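Local coordinates for cobalamin biosynthesis protein CobN (Mycobacterium tuberculosis, PDB 7C6O), which probably acts as the large, catalytic subunit of cobaltochelatase, the ligase that inserts cobalt into the corrin ring during cobalamin biosynthesis, at residues Glu621-Ile626 against Arg1122-Arg1127; Ala627-Leu632 against Thr656-Ala661; Gln696-Leu701 against Ala1130-His1135. One frame throughout, in Å; residues are numbered along the deposited sequence.

Interaction 1 (Glu621-Ile626 against Arg1122-Arg1127); sequences ETYGDI and RVVNPR
The ring of Y623 carries P1126 on one face: CD of the proline sits 3.5 Å from the ring centroid and only 10° off the ring normal, a CH-pi contact almost over the centre. CG of the same proline leans back toward the ring's root, 3.9 Å from Y623 CG. The amide of N1125 meets the ring obliquely, its plane turned 34° from the ring plane, with N1125 CG 3.8 Å from Y623 CE1. At the far end of the tyrosine, V1124 CG2 comes within 3.7 Å of Y623 OH. The ring is swung over the proline by a chi1 of 61°, which lodges CG between the backbone N and the carbonyl carbon. Its hydroxyl is hydrogen-bonded outside the two segments, to R1120 O of helix 1111-1123, so the ring is held at its end as well as over its face. N1125 uses both ends of its amide. OD1 accepts from R1127 N at 3.0 Å, the donor lying above the carbonyl plane, while ND2 bonds to A1121 O and A620 O. Farther out, E621 CB rests 4.3 Å from R1127 CD, and the E621 carboxylate turns off to a salt bridge with R619. N1125 is thus a classical N-cap, followed by proline at N1, in the tight link between helices 1111-1123 and 1126-1132, and Y623 packs against that helix start.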
ATOM      1  N   GLU A 621      30.111  -9.239   2.033  1.00 14.58           N
ATOM      2  CA  GLU A 621      31.508  -9.663   2.128  1.00 18.21           C
ATOM      3  C   GLU A 621      32.447  -8.480   2.353  1.00 19.91           C
ATOM      4  O   GLU A 621      31.996  -7.337   2.488  1.00 19.11           O
ATOM      5  CB  GLU A 621      31.926 -10.448   0.879  1.00 20.24           C
ATOM      6  CG  GLU A 621      31.219 -11.789   0.715  1.00 25.41           C
ATOM      7  CD  GLU A 621      31.436 -12.725   1.897  1.00 34.32           C
ATOM      8  OE1 GLU A 621      30.512 -13.503   2.216  1.00 38.55           O
ATOM      9  OE2 GLU A 621      32.525 -12.685   2.510  1.00 36.54           O
ATOM     10  N   THR A 622      33.750  -8.742   2.410  1.00 15.23           N
ATOM     11  CA  THR A 622      34.740  -7.702   2.645  1.00 18.79           C
ATOM     12  C   THR A 622      35.608  -7.493   1.412  1.00 16.70           C
ATOM     13  O   THR A 622      35.703  -8.351   0.531  1.00 16.33           O
ATOM     14  CB  THR A 622      35.633  -8.038   3.845  1.00 20.93           C
ATOM     15  OG1 THR A 622      36.301  -9.284   3.613  1.00 23.94           O
ATOM     16  CG2 THR A 622      34.806  -8.138   5.111  1.00 21.83           C
ATOM     17  N   TYR A 623      36.258  -6.334   1.378  1.00 16.12           N
ATOM     18  CA  TYR A 623      37.107  -5.938   0.265  1.00 16.32           C
ATOM     19  C   TYR A 623      38.053  -4.854   0.756  1.00 15.99           C
ATOM     20  O   TYR A 623      37.795  -4.200   1.769  1.00 12.88           O
ATOM     21  CB  TYR A 623      36.280  -5.426  -0.920  1.00 12.07           C
ATOM     22  CG  TYR A 623      35.461  -4.200  -0.576  1.00 11.84           C
ATOM     23  CD1 TYR A 623      34.194  -4.322  -0.020  1.00 14.45           C
ATOM     24  CD2 TYR A 623      35.964  -2.920  -0.791  1.00 12.39           C
ATOM     25  CE1 TYR A 623      33.445  -3.205   0.306  1.00 14.06           C
ATOM     26  CE2 TYR A 623      35.223  -1.797  -0.465  1.00 17.24           C
ATOM     27  CZ  TYR A 623      33.964  -1.946   0.083  1.00 15.41           C
ATOM     28  OH  TYR A 623      33.222  -0.832   0.404  1.00 15.94           O
ATOM     29  N   GLY A 624      39.146  -4.671   0.018  1.00 15.54           N
ATOM     30  CA  GLY A 624      40.052  -3.565   0.282  1.00 14.64           C
ATOM     31  C   GLY A 624      40.516  -3.509   1.723  1.00 10.61           C
ATOM     32  O   GLY A 624      40.859  -4.528   2.334  1.00 12.31           O
ATOM     33  N   ASP A 625      40.511  -2.300   2.288  1.00 10.25           N
ATOM     34  CA  ASP A 625      41.040  -2.112   3.633  1.00 14.04           C
ATOM     35  C   ASP A 625      40.130  -2.692   4.705  1.00 13.16           C
ATOM     36  O   ASP A 625      40.591  -2.932   5.827  1.00 13.95           O
ATOM     37  CB  ASP A 625      41.287  -0.627   3.896  1.00 14.56           C
ATOM     38  CG  ASP A 625      42.562  -0.129   3.245  1.00 18.91           C
ATOM     39  OD1 ASP A 625      43.484  -0.949   3.037  1.00 18.21           O
ATOM     40  OD2 ASP A 625      42.645   1.080   2.943  1.00 20.65           O
ATOM     41  N   ILE A 626      38.851  -2.909   4.396  1.00 14.35           N
ATOM     42  CA  ILE A 626      37.985  -3.636   5.318  1.00 16.10           C
ATOM     43  C   ILE A 626      38.459  -5.076   5.455  1.00 14.91           C
ATOM     44  O   ILE A 626      38.519  -5.625   6.562  1.00 15.38           O
ATOM     45  CB  ILE A 626      36.521  -3.560   4.846  1.00 20.06           C
ATOM     46  CG1 ILE A 626      35.996  -2.130   4.961  1.00 25.71           C
ATOM     47  CG2 ILE A 626      35.650  -4.502   5.648  1.00 21.34           C
ATOM     48  CD1 ILE A 626      34.624  -1.946   4.353  1.00 29.03           C
ATOM     49  N   ARG A1122      27.518  -1.299   0.397  1.00 12.17           N
ATOM     50  CA  ARG A1122      26.778  -1.342  -0.857  1.00 14.95           C
ATOM     51  C   ARG A1122      27.271  -0.304  -1.860  1.00 13.84           C
ATOM     52  O   ARG A1122      27.636  -0.659  -2.984  1.00 13.63           O
ATOM     53  CB  ARG A1122      25.280  -1.153  -0.586  1.00 13.46           C
ATOM     54  CG  ARG A1122      24.363  -1.679  -1.689  1.00 15.40           C
ATOM     55  CD  ARG A1122      24.014  -0.598  -2.696  1.00 17.64           C
ATOM     56  NE  ARG A1122      23.229   0.478  -2.096  1.00 16.96           N
ATOM     57  CZ  ARG A1122      22.975   1.638  -2.692  1.00 17.65           C
ATOM     58  NH1 ARG A1122      23.453   1.879  -3.908  1.00 14.94           N
ATOM     59  NH2 ARG A1122      22.251   2.562  -2.070  1.00 15.54           N
ATOM     60  N   VAL A1123      27.297   0.971  -1.455  1.00 12.07           N
ATOM     61  CA  VAL A1123      27.469   2.070  -2.407  1.00 11.09           C
ATOM     62  C   VAL A1123      28.768   1.917  -3.195  1.00 11.19           C
ATOM     63  O   VAL A1123      28.774   1.993  -4.429  1.00 14.03           O
ATOM     64  CB  VAL A1123      27.407   3.426  -1.682  1.00 12.98           C
ATOM     65  CG1 VAL A1123      27.736   4.558  -2.642  1.00 14.45           C
ATOM     66  CG2 VAL A1123      26.027   3.636  -1.068  1.00  9.79           C
ATOM     67  N   VAL A1124      29.881   1.705  -2.501  1.00 12.76           N
ATOM     68  CA  VAL A1124      31.174   1.537  -3.157  1.00 15.12           C
ATOM     69  C   VAL A1124      31.693   0.107  -3.015  1.00 16.11           C
ATOM     70  O   VAL A1124      32.889  -0.142  -3.176  1.00 15.53           O
ATOM     71  CB  VAL A1124      32.205   2.559  -2.648  1.00 17.00           C
ATOM     72  CG1 VAL A1124      31.779   3.970  -3.022  1.00 17.34           C
ATOM     73  CG2 VAL A1124      32.392   2.432  -1.147  1.00 19.41           C
ATOM     74  N   ASN A1125      30.810  -0.834  -2.710  1.00 13.76           N
ATOM     75  CA  ASN A1125      31.178  -2.242  -2.676  1.00 13.64           C
ATOM     76  C   ASN A1125      31.415  -2.726  -4.099  1.00 13.55           C
ATOM     77  O   ASN A1125      30.487  -2.682  -4.918  1.00 12.63           O
ATOM     78  CB  ASN A1125      30.070  -3.052  -2.002  1.00 16.21           C
ATOM     79  CG  ASN A1125      30.470  -4.488  -1.729  1.00 16.32           C
ATOM     80  OD1 ASN A1125      31.269  -5.076  -2.455  1.00 18.84           O
ATOM     81  ND2 ASN A1125      29.907  -5.062  -0.672  1.00 13.38           N
ATOM     82  N   PRO A1126      32.620  -3.191  -4.443  1.00 14.65           N
ATOM     83  CA  PRO A1126      32.867  -3.613  -5.832  1.00 15.14           C
ATOM     84  C   PRO A1126      31.936  -4.715  -6.304  1.00 14.54           C
ATOM     85  O   PRO A1126      31.661  -4.803  -7.507  1.00 16.20           O
ATOM     86  CB  PRO A1126      34.333  -4.075  -5.806  1.00 17.00           C
ATOM     87  CG  PRO A1126      34.636  -4.344  -4.363  1.00 17.91           C
ATOM     88  CD  PRO A1126      33.805  -3.363  -3.588  1.00 16.88           C
ATOM     89  N   ARG A1127      31.424  -5.550  -5.394  1.00 13.94           N
ATOM     90  CA  ARG A1127      30.481  -6.589  -5.796  1.00 13.84           C
ATOM     91  C   ARG A1127      29.168  -5.987  -6.279  1.00 17.09           C
ATOM     92  O   ARG A1127      28.586  -6.461  -7.262  1.00 17.20           O
ATOM     93  CB  ARG A1127      30.232  -7.556  -4.636  1.00 17.33           C
ATOM     94  CG  ARG A1127      31.403  -8.477  -4.324  1.00 22.61           C
ATOM     95  CD  ARG A1127      31.071  -9.418  -3.174  1.00 25.21           C
ATOM     96  NE  ARG A1127      29.764 -10.046  -3.347  0.82 29.73           N
ATOM     97  CZ  ARG A1127      29.535 -11.103  -4.121  0.49 31.12           C
ATOM     98  NH1 ARG A1127      30.530 -11.660  -4.800  0.63 30.43           N
ATOM     99  NH2 ARG A1127      28.313 -11.606  -4.218  1.00 30.82           N
TER

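Interaction 2 (Ala627-Leu632 against Thr656-Ala661); sequences ARLEQL and TLIRAA
L657 drives one methyl, CD2, into the surface of helix 624-642 between R628, L629 and L632. Its CG stands anti to the backbone N (chi1 175°) and chi2 is 55°, which puts CD2 at the end of an extended chain and turns CD1 aside; CD2 thereby comes down to the opposite backbone, 3.5 Å from L629 N. The same methyl lies 3.8 Å from L629 CB and 3.8 Å from L632 CD1, so a single branch touches residues of two successive turns. L629 has nearly the same conformation as L657, and its CD1 ends 4.4 Å from I658 CG1, a looser contact. L632 takes the other common leucine form, with CG beside the backbone N and anti to the carbonyl carbon, and its CD1 meets L657 CD2 obliquely. On the outer side, R628 passes obliquely across L657, with R628 CD 4.1 Å from L657 CD2. The chain then bends at chi3, bringing L657 CD1 to the edge of the guanidinium, near its plane; NE is salt-bridged to D625 one turn earlier. Around this patch M663 touches both L629 and I658, and V685 and W688 of helix 675-694 back L629. The segment axes run 10.6 Å apart at 163°, nearly antiparallel. With only a short connection between helices 624-642 and 647-660, this is an antiparallel helical hairpin in which L657 is a knob in the hole formed by D625, R628, L629 and L632, as in knobs-into-holes packing.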
ATOM      1  N   ALA A 627      38.818  -5.706   4.333  1.00 14.80           N
ATOM      2  CA  ALA A 627      39.358  -7.060   4.388  1.00 18.05           C
ATOM      3  C   ALA A 627      40.717  -7.084   5.079  1.00 15.84           C
ATOM      4  O   ALA A 627      41.026  -8.025   5.819  1.00 14.78           O
ATOM      5  CB  ALA A 627      39.453  -7.644   2.978  1.00 15.46           C
ATOM      6  N   ARG A 628      41.542  -6.059   4.849  1.00 14.70           N
ATOM      7  CA  ARG A 628      42.832  -5.981   5.531  1.00 12.43           C
ATOM      8  C   ARG A 628      42.647  -5.849   7.037  1.00 13.98           C
ATOM      9  O   ARG A 628      43.397  -6.447   7.818  1.00 12.92           O
ATOM     10  CB  ARG A 628      43.646  -4.806   4.985  1.00 11.83           C
ATOM     11  CG  ARG A 628      45.137  -4.867   5.333  1.00 13.01           C
ATOM     12  CD  ARG A 628      45.830  -3.533   5.075  1.00 15.10           C
ATOM     13  NE  ARG A 628      45.409  -2.922   3.817  1.00 17.64           N
ATOM     14  CZ  ARG A 628      45.924  -3.225   2.629  1.00 17.39           C
ATOM     15  NH1 ARG A 628      46.886  -4.132   2.531  1.00 14.67           N
ATOM     16  NH2 ARG A 628      45.477  -2.618   1.538  1.00 16.82           N
ATOM     17  N   LEU A 629      41.650  -5.069   7.466  1.00 12.06           N
ATOM     18  CA  LEU A 629      41.376  -4.927   8.894  1.00 15.76           C
ATOM     19  C   LEU A 629      40.973  -6.260   9.509  1.00 15.67           C
ATOM     20  O   LEU A 629      41.400  -6.596  10.620  1.00 16.01           O
ATOM     21  CB  LEU A 629      40.285  -3.881   9.116  1.00 16.39           C
ATOM     22  CG  LEU A 629      39.805  -3.692  10.557  1.00 19.34           C
ATOM     23  CD1 LEU A 629      40.951  -3.245  11.450  1.00 18.72           C
ATOM     24  CD2 LEU A 629      38.664  -2.691  10.599  1.00 19.38           C
ATOM     25  N   GLU A 630      40.139  -7.021   8.801  1.00 15.05           N
ATOM     26  CA  GLU A 630      39.788  -8.371   9.231  1.00 16.07           C
ATOM     27  C   GLU A 630      41.033  -9.202   9.515  1.00 15.77           C
ATOM     28  O   GLU A 630      41.108  -9.902  10.532  1.00 14.92           O
ATOM     29  CB  GLU A 630      38.929  -9.025   8.147  1.00 19.89           C
ATOM     30  CG  GLU A 630      38.246 -10.318   8.521  1.00 27.88           C
ATOM     31  CD  GLU A 630      37.234 -10.734   7.468  1.00 31.86           C
ATOM     32  OE1 GLU A 630      37.445 -10.407   6.280  1.00 33.89           O
ATOM     33  OE2 GLU A 630      36.221 -11.365   7.827  1.00 32.52           O
ATOM     34  N   GLN A 631      42.033  -9.117   8.636  1.00 16.30           N
ATOM     35  CA  GLN A 631      43.260  -9.883   8.823  0.56 20.40           C
ATOM     36  C   GLN A 631      44.023  -9.415  10.057  1.00 20.55           C
ATOM     37  O   GLN A 631      44.561 -10.235  10.812  1.00 17.55           O
ATOM     38  CB  GLN A 631      44.136  -9.773   7.575  0.56 22.94           C
ATOM     39  CG  GLN A 631      43.426 -10.160   6.284  0.56 26.16           C
ATOM     40  CD  GLN A 631      44.200  -9.758   5.039  0.56 29.26           C
ATOM     41  OE1 GLN A 631      45.327  -9.265   5.123  0.56 31.39           O
ATOM     42  NE2 GLN A 631      43.594  -9.964   3.875  0.56 32.24           N
ATOM     43  N   LEU A 632      44.082  -8.099  10.279  1.00 17.74           N
ATOM     44  CA  LEU A 632      44.802  -7.585  11.441  1.00 17.10           C
ATOM     45  C   LEU A 632      44.084  -7.935  12.740  1.00 18.05           C
ATOM     46  O   LEU A 632      44.734  -8.199  13.760  1.00 18.90           O
ATOM     47  CB  LEU A 632      44.994  -6.073  11.322  1.00 14.83           C
ATOM     48  CG  LEU A 632      45.942  -5.587  10.221  1.00 16.63           C
ATOM     49  CD1 LEU A 632      46.092  -4.071  10.270  1.00 13.52           C
ATOM     50  CD2 LEU A 632      47.295  -6.267  10.338  1.00 19.57           C
ATOM     51  N   THR A 656      46.705   2.641  12.702  1.00 14.34           N
ATOM     52  CA  THR A 656      47.173   3.242  11.458  1.00 15.15           C
ATOM     53  C   THR A 656      46.212   2.945  10.312  1.00 15.19           C
ATOM     54  O   THR A 656      45.849   3.840   9.542  1.00 14.66           O
ATOM     55  CB  THR A 656      48.578   2.736  11.131  1.00 19.43           C
ATOM     56  OG1 THR A 656      49.517   3.303  12.054  1.00 22.88           O
ATOM     57  CG2 THR A 656      48.971   3.108   9.708  1.00 18.46           C
ATOM     58  N   LEU A 657      45.774   1.689  10.197  1.00 12.60           N
ATOM     59  CA  LEU A 657      44.837   1.327   9.137  1.00 10.42           C
ATOM     60  C   LEU A 657      43.502   2.041   9.311  1.00 12.92           C
ATOM     61  O   LEU A 657      42.954   2.594   8.351  1.00 12.95           O
ATOM     62  CB  LEU A 657      44.636  -0.189   9.107  1.00 12.04           C
ATOM     63  CG  LEU A 657      43.582  -0.699   8.118  1.00 12.96           C
ATOM     64  CD1 LEU A 657      43.869  -0.207   6.702  1.00 12.94           C
ATOM     65  CD2 LEU A 657      43.519  -2.214   8.154  1.00 14.47           C
ATOM     66  N   ILE A 658      42.966   2.040  10.535  1.00 12.57           N
ATOM     67  CA  ILE A 658      41.683   2.689  10.802  1.00 11.53           C
ATOM     68  C   ILE A 658      41.742   4.166  10.429  1.00 13.89           C
ATOM     69  O   ILE A 658      40.840   4.696   9.770  1.00 12.43           O
ATOM     70  CB  ILE A 658      41.280   2.491  12.275  1.00 13.66           C
ATOM     71  CG1 ILE A 658      40.820   1.049  12.514  1.00 14.97           C
ATOM     72  CG2 ILE A 658      40.188   3.478  12.682  1.00 13.26           C
ATOM     73  CD1 ILE A 658      40.518   0.726  13.971  1.00 16.19           C
ATOM     74  N   ARG A 659      42.817   4.850  10.831  1.00 12.20           N
ATOM     75  CA  ARG A 659      42.952   6.268  10.512  1.00 12.17           C
ATOM     76  C   ARG A 659      43.156   6.484   9.018  1.00 11.94           C
ATOM     77  O   ARG A 659      42.536   7.373   8.424  1.00 12.56           O
ATOM     78  CB  ARG A 659      44.114   6.876  11.303  1.00 13.93           C
ATOM     79  CG  ARG A 659      43.842   7.034  12.793  1.00 21.64           C
ATOM     80  CD  ARG A 659      42.989   8.261  13.072  1.00 28.16           C
ATOM     81  NE  ARG A 659      43.762   9.494  12.942  1.00 37.97           N
ATOM     82  CZ  ARG A 659      43.232  10.713  12.919  1.00 44.05           C
ATOM     83  NH1 ARG A 659      41.918  10.870  13.013  1.00 44.90           N
ATOM     84  NH2 ARG A 659      44.016  11.777  12.798  1.00 45.52           N
ATOM     85  N   ALA A 660      44.010   5.672   8.392  1.00 15.84           N
ATOM     86  CA  ALA A 660      44.321   5.868   6.979  1.00 13.70           C
ATOM     87  C   ALA A 660      43.100   5.632   6.097  1.00 13.11           C
ATOM     88  O   ALA A 660      42.920   6.315   5.081  1.00 12.56           O
ATOM     89  CB  ALA A 660      45.472   4.948   6.565  1.00 12.75           C
ATOM     90  N   ALA A 661      42.249   4.678   6.466  1.00 12.45           N
ATOM     91  CA  ALA A 661      41.064   4.346   5.686  1.00 11.59           C
ATOM     92  C   ALA A 661      39.832   5.146   6.092  1.00 12.24           C
ATOM     93  O   ALA A 661      38.749   4.900   5.547  1.00 12.27           O
ATOM     94  CB  ALA A 661      40.758   2.849   5.804  1.00 11.16           C
TER

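Interaction 3 (Gln696-Leu701 against Ala1130-His1135); sequences QIRDGL and AAMRRH
Polar contacts gather round the R1134 guanidinium. D699 O lies at its edge, in its plane, 2.7 Å from R1134 NH2, while the carboxylate gives a long salt bridge, D699 OD1 to R1134 NH2 at 4.0 Å, with the two planes 73° apart. A water bridges the same two groups, donating to D699 OD1 (3.2 Å) and accepting from R1134 NH1 (3.1 Å). The bend of the arginine at chi3 (-62°) sets A1131 CA above one face of the guanidinium, toward the rim. The buried G700 N has no polar partner in the model. The second kind of contact is at the H1135 ring: L701 CB stands over its face, 4.0 Å from the centroid and 9° off the normal, a CH-pi contact, and L701 N lies over the same face, 3.0 Å from H1135 NE2. ND1 of the ring is hydrogen-bonded to D390. Apolar packing completes the set. A1131 CB presses on the backbone, 3.5 Å from D699 C, and M1132, bent at chi2 and chi3, brings CE to 4.1 Å from L701 CD2. In the fold, the chain leaving strand 696-698, which pairs with strand 617-619, crosses the C-terminal end of helix 1126-1132 and the turn leading to helix 1136-1157; K1138 of that next helix touches L701, and E1142 and M1143 touch M1132.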
ATOM      1  N   GLN A 696      22.907  -8.662   3.890  1.00 16.14           N
ATOM      2  CA  GLN A 696      22.494  -8.986   2.532  1.00 17.73           C
ATOM      3  C   GLN A 696      22.338  -7.709   1.717  1.00 13.07           C
ATOM      4  O   GLN A 696      21.724  -6.741   2.177  1.00 14.86           O
ATOM      5  CB  GLN A 696      21.178  -9.765   2.545  1.00 22.27           C
ATOM      6  CG  GLN A 696      21.276 -11.152   3.156  1.00 20.66           C
ATOM      7  CD  GLN A 696      22.012 -12.129   2.259  0.73 20.23           C
ATOM      8  OE1 GLN A 696      22.661 -13.061   2.736  0.33 22.11           O
ATOM      9  NE2 GLN A 696      21.906 -11.925   0.954  0.52 21.58           N
ATOM     10  N   ILE A 697      22.898  -7.705   0.509  1.00 12.30           N
ATOM     11  CA  ILE A 697      22.725  -6.608  -0.433  1.00 13.82           C
ATOM     12  C   ILE A 697      22.309  -7.200  -1.770  1.00 14.29           C
ATOM     13  O   ILE A 697      22.466  -8.398  -2.021  1.00 15.07           O
ATOM     14  CB  ILE A 697      24.000  -5.755  -0.606  1.00 13.04           C
ATOM     15  CG1 ILE A 697      25.128  -6.607  -1.190  1.00 14.33           C
ATOM     16  CG2 ILE A 697      24.421  -5.134   0.719  1.00 12.65           C
ATOM     17  CD1 ILE A 697      26.374  -5.818  -1.540  1.00 18.28           C
ATOM     18  N   ARG A 698      21.762  -6.356  -2.637  0.46 10.51           N
ATOM     19  CA  ARG A 698      21.363  -6.859  -3.942  0.60 12.59           C
ATOM     20  C   ARG A 698      22.593  -7.146  -4.794  0.46  9.26           C
ATOM     21  O   ARG A 698      23.597  -6.431  -4.735  0.46  9.19           O
ATOM     22  CB  ARG A 698      20.424  -5.882  -4.646  0.60 14.77           C
ATOM     23  CG  ARG A 698      21.007  -4.539  -5.020  0.60 14.32           C
ATOM     24  CD  ARG A 698      19.907  -3.704  -5.659  0.60 16.77           C
ATOM     25  NE  ARG A 698      20.300  -2.331  -5.963  0.60 19.99           N
ATOM     26  CZ  ARG A 698      20.369  -1.360  -5.058  0.60 21.63           C
ATOM     27  NH1 ARG A 698      20.100  -1.622  -3.786  0.60 19.92           N
ATOM     28  NH2 ARG A 698      20.717  -0.132  -5.422  0.60 23.48           N
ATOM     29  N   ASP A 699      22.510  -8.224  -5.568  1.00 12.34           N
ATOM     30  CA  ASP A 699      23.597  -8.756  -6.379  1.00 17.12           C
ATOM     31  C   ASP A 699      23.187  -8.788  -7.845  1.00 17.72           C
ATOM     32  O   ASP A 699      23.560  -9.686  -8.605  1.00 20.79           O
ATOM     33  CB  ASP A 699      24.007 -10.140  -5.883  1.00 20.85           C
ATOM     34  CG  ASP A 699      25.337 -10.589  -6.446  1.00 25.11           C
ATOM     35  OD1 ASP A 699      26.262  -9.754  -6.515  1.00 25.51           O
ATOM     36  OD2 ASP A 699      25.454 -11.775  -6.816  1.00 28.03           O
ATOM     37  N   GLY A 700      22.412  -7.794  -8.249  1.00 14.06           N
ATOM     38  CA  GLY A 700      21.837  -7.690  -9.569  1.00 17.06           C
ATOM     39  C   GLY A 700      20.457  -7.078  -9.472  1.00 16.39           C
ATOM     40  O   GLY A 700      20.052  -6.568  -8.428  1.00 17.63           O
ATOM     41  N   LEU A 701      19.730  -7.122 -10.585  1.00 14.93           N
ATOM     42  CA  LEU A 701      18.358  -6.645 -10.636  1.00 14.72           C
ATOM     43  C   LEU A 701      17.475  -7.759 -11.172  1.00 16.27           C
ATOM     44  O   LEU A 701      17.926  -8.610 -11.942  1.00 17.36           O
ATOM     45  CB  LEU A 701      18.221  -5.397 -11.517  1.00 18.09           C
ATOM     46  CG  LEU A 701      19.041  -4.178 -11.090  1.00 16.91           C
ATOM     47  CD1 LEU A 701      18.923  -3.066 -12.118  1.00 18.94           C
ATOM     48  CD2 LEU A 701      18.586  -3.696  -9.725  1.00 17.77           C
ATOM     49  N   ALA A1130      29.837  -4.054  -9.676  1.00 15.94           N
ATOM     50  CA  ALA A1130      29.957  -5.000 -10.781  1.00 16.64           C
ATOM     51  C   ALA A1130      28.602  -5.599 -11.139  1.00 18.55           C
ATOM     52  O   ALA A1130      28.315  -5.840 -12.318  1.00 15.62           O
ATOM     53  CB  ALA A1130      30.960  -6.097 -10.425  1.00 14.88           C
ATOM     54  N   ALA A1131      27.752  -5.833 -10.134  1.00 17.13           N
ATOM     55  CA  ALA A1131      26.413  -6.354 -10.395  1.00 17.47           C
ATOM     56  C   ALA A1131      25.583  -5.373 -11.213  1.00 16.55           C
ATOM     57  O   ALA A1131      24.857  -5.776 -12.130  1.00 15.66           O
ATOM     58  CB  ALA A1131      25.708  -6.679  -9.076  1.00 15.52           C
ATOM     59  N   MET A1132      25.663  -4.079 -10.895  1.00 15.30           N
ATOM     60  CA  MET A1132      24.918  -3.099 -11.680  1.00 15.91           C
ATOM     61  C   MET A1132      25.465  -2.984 -13.097  1.00 17.34           C
ATOM     62  O   MET A1132      24.699  -2.733 -14.035  1.00 15.43           O
ATOM     63  CB  MET A1132      24.935  -1.738 -10.985  1.00 14.52           C
ATOM     64  CG  MET A1132      24.307  -1.731  -9.594  1.00 15.83           C
ATOM     65  SD  MET A1132      22.554  -2.181  -9.579  1.00 15.47           S
ATOM     66  CE  MET A1132      22.623  -3.906  -9.088  1.00 14.96           C
ATOM     67  N   ARG A1133      26.773  -3.178 -13.279  1.00 12.59           N
ATOM     68  CA  ARG A1133      27.340  -3.146 -14.620  1.00 13.36           C
ATOM     69  C   ARG A1133      26.928  -4.347 -15.458  1.00 18.70           C
ATOM     70  O   ARG A1133      27.233  -4.378 -16.655  1.00 20.21           O
ATOM     71  CB  ARG A1133      28.867  -3.051 -14.552  1.00 17.87           C
ATOM     72  CG  ARG A1133      29.366  -1.683 -14.119  1.00 17.40           C
ATOM     73  CD  ARG A1133      30.837  -1.501 -14.439  1.00 20.95           C
ATOM     74  NE  ARG A1133      31.678  -2.420 -13.679  1.00 25.08           N
ATOM     75  CZ  ARG A1133      32.201  -2.141 -12.490  1.00 24.41           C
ATOM     76  NH1 ARG A1133      31.972  -0.965 -11.920  1.00 23.88           N
ATOM     77  NH2 ARG A1133      32.955  -3.037 -11.872  1.00 25.91           N
ATOM     78  N   ARG A1134      26.252  -5.329 -14.870  1.00 18.36           N
ATOM     79  CA  ARG A1134      25.633  -6.403 -15.632  1.00 17.93           C
ATOM     80  C   ARG A1134      24.231  -6.051 -16.106  1.00 18.08           C
ATOM     81  O   ARG A1134      23.597  -6.871 -16.778  1.00 19.42           O
ATOM     82  CB  ARG A1134      25.573  -7.689 -14.802  1.00 20.09           C
ATOM     83  CG  ARG A1134      26.927  -8.239 -14.396  1.00 20.40           C
ATOM     84  CD  ARG A1134      26.804  -9.660 -13.880  1.00 23.79           C
ATOM     85  NE  ARG A1134      25.970  -9.745 -12.687  1.00 24.58           N
ATOM     86  CZ  ARG A1134      26.438  -9.680 -11.445  1.00 27.06           C
ATOM     87  NH1 ARG A1134      27.739  -9.524 -11.233  1.00 26.35           N
ATOM     88  NH2 ARG A1134      25.606  -9.769 -10.416  1.00 23.33           N
ATOM     89  N   HIS A1135      23.731  -4.856 -15.784  1.00 16.26           N
ATOM     90  CA  HIS A1135      22.341  -4.522 -16.072  1.00 16.18           C
ATOM     91  C   HIS A1135      22.195  -3.214 -16.845  1.00 14.08           C
ATOM     92  O   HIS A1135      21.134  -2.584 -16.780  1.00 14.42           O
ATOM     93  CB  HIS A1135      21.528  -4.486 -14.775  1.00 16.17           C
ATOM     94  CG  HIS A1135      21.311  -5.842 -14.178  1.00 15.49           C
ATOM     95  ND1 HIS A1135      20.307  -6.688 -14.601  1.00 15.60           N
ATOM     96  CD2 HIS A1135      21.987  -6.512 -13.214  1.00 17.78           C
ATOM     97  CE1 HIS A1135      20.366  -7.816 -13.914  1.00 17.37           C
ATOM     98  NE2 HIS A1135      21.376  -7.735 -13.065  1.00 15.58           N
TER
HETATM   99  O   HOH W   1      28.732  -9.021  -8.382  1.00 27.03           O

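Interactions 1 and 3 occupy successive parts of helix 1126-1132, their centres 13 Å apart, and a long, weak ion pair between R1127 NH2 and D699 OD1 (3.6 Å) spans them. N1125 ND2 also packs on I697 CD1 at 3.7 Å. Interaction 1 adjoins interaction 2 through the start of helix 624-642: T622 OG1 probably hydrogen-bonds E630 OE1 (3.1 Å), and D625 CG packs on L657 CD1 at 3.7 Å. Interactions 2 and 3 do not touch; their nearest atoms are about 14 Å apart. Interaction 1 therefore bridges the hairpin of interaction 2 to the strand exit of interaction 3. The sodium site, at D125 and S127, involves none of the three.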